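Local atomic coordinates of putative uncharacterized protein (Trichoplax adhaerens, PDB entry 5OI9), a protein that probably takes part in centriole assembly as a STIL-family protein, represented here by its N-terminal domain, the part inferred to bind partners such as CEP85. Residues Y175-S178 / D179-S182. Sequence-based numbering, arbitrary orientation.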
loop_
_atom_site.group_PDB
_atom_site.type_symbol
_atom_site.label_atom_id
_atom_site.label_comp_id
_atom_site.label_asym_id
_atom_site.label_seq_id
_atom_site.Cartn_x
_atom_site.Cartn_y
_atom_site.Cartn_z
ATOM N N TYR A 175 -12.164 25.311 12.773
ATOM C CA TYR A 175 -12.857 26.416 13.415
ATOM C C TYR A 175 -12.827 27.614 12.480
ATOM O O TYR A 175 -11.820 27.862 11.810
ATOM C CB TYR A 175 -12.220 26.774 14.761
ATOM C CG TYR A 175 -13.040 27.739 15.587
ATOM C CD1 TYR A 175 -14.118 27.293 16.342
ATOM C CD2 TYR A 175 -12.736 29.094 15.617
ATOM C CE1 TYR A 175 -14.873 28.168 17.101
ATOM C CE2 TYR A 175 -13.487 29.979 16.375
ATOM C CZ TYR A 175 -14.553 29.508 17.113
ATOM O OH TYR A 175 -15.303 30.380 17.869
ATOM N N VAL A 176 -13.938 28.344 12.430
ATOM C CA VAL A 176 -14.058 29.552 11.623
ATOM C C VAL A 176 -14.373 30.713 12.552
ATOM O O VAL A 176 -15.314 30.639 13.350
ATOM C CB VAL A 176 -15.145 29.415 10.540
ATOM C CG1 VAL A 176 -15.295 30.721 9.772
ATOM C CG2 VAL A 176 -14.814 28.285 9.596
ATOM N N ASP A 177 -13.575 31.776 12.460
ATOM C CA ASP A 177 -13.904 33.041 13.099
ATOM C C ASP A 177 -13.854 34.147 12.055
ATOM O O ASP A 177 -13.767 33.863 10.857
ATOM C CB ASP A 177 -12.958 33.338 14.267
ATOM C CG ASP A 177 -11.500 33.156 13.901
ATOM O OD1 ASP A 177 -11.029 33.828 12.959
ATOM O OD2 ASP A 177 -10.821 32.344 14.564
ATOM N N SER A 178 -13.897 35.407 12.492
ATOM C CA SER A 178 -13.940 36.512 11.538
ATOM C C SER A 178 -12.650 36.625 10.734
ATOM O O SER A 178 -12.668 37.137 9.609
ATOM C CB SER A 178 -14.220 37.824 12.269
ATOM O OG SER A 178 -15.436 37.756 12.994
ATOM N N ASP A 179 -11.532 36.147 11.280
ATOM C CA ASP A 179 -10.225 36.377 10.676
ATOM C C ASP A 179 -9.772 35.245 9.764
ATOM O O ASP A 179 -9.274 35.503 8.663
ATOM C CB ASP A 179 -9.171 36.587 11.766
ATOM C CG ASP A 179 -9.472 37.776 12.648
ATOM O OD1 ASP A 179 -10.092 38.737 12.151
ATOM O OD2 ASP A 179 -9.087 37.752 13.836
ATOM N N GLU A 180 -9.915 33.997 10.197
ATOM C CA GLU A 180 -9.235 32.903 9.525
ATOM C C GLU A 180 -10.008 31.608 9.715
ATOM O O GLU A 180 -10.908 31.504 10.553
ATOM C CB GLU A 180 -7.808 32.738 10.056
ATOM C CG GLU A 180 -7.768 32.284 11.507
ATOM C CD GLU A 180 -6.399 32.428 12.138
ATOM O OE1 GLU A 180 -5.419 32.652 11.398
ATOM O OE2 GLU A 180 -6.307 32.322 13.379
ATOM N N ILE A 181 -9.627 30.615 8.919
ATOM C CA ILE A 181 -10.034 29.232 9.111
ATOM C C ILE A 181 -8.837 28.482 9.678
ATOM O O ILE A 181 -7.743 28.525 9.103
ATOM C CB ILE A 181 -10.509 28.600 7.792
ATOM C CG1 ILE A 181 -11.558 29.494 7.120
ATOM C CG2 ILE A 181 -11.065 27.205 8.038
ATOM C CD1 ILE A 181 -11.824 29.149 5.668
ATOM N N SER A 182 -9.028 27.820 10.814
ATOM C CA SER A 182 -7.982 27.025 11.440
ATOM C C SER A 182 -8.385 25.558 11.419
ATOM O O SER A 182 -9.544 25.221 11.670
ATOM C CB SER A 182 -7.721 27.483 12.880
ATOM O OG SER A 182 -8.866 27.296 13.691
HETATM O O HOH W 1 -10.204 30.000 13.247
#
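D177 folds its carboxylate inward over the turn of the 167-176/180-192 β hairpin, and its OD1 accepts two consecutive backbone N-H groups of the turn: D179 N at 2.9 Å, through the anti lone pair, and E180 N at 3.0 Å, met almost end-on to the C-O bond. This grip on the D179 amide is the mark of an Asx turn. CG sits between the backbone N and the carbonyl carbon (chi1 49°), which carries the carboxylate across to those amides. The main chain of D177 closes the loop as well, its N donating a long, nearly straight bond to E180 O (3.3 Å). Beyond it, Y175 and S182 form an antiparallel hydrogen-bonded pair, with Y175 N to S182 O at 2.8 Å and S182 N to Y175 O at 3.0 Å. On the face shared by Y175 and S182, one water bridges D177 OD2 (2.8 Å), Y175 O and S182 OG. V176 and I181 fill the other face, their CG2 methyls 4.2 Å apart, beside Q52 of helix 45-61. I181 also bonds through its backbone to M333, joining the hairpin to strand 322-334. With an alanine in place of D177, the D179 and E180 amides would probably lose their shared acceptor and the water one of its anchors. Two N-H donors converging on OD1 are likely to favour the charged carboxylate, despite the nearby acids D179 and E180.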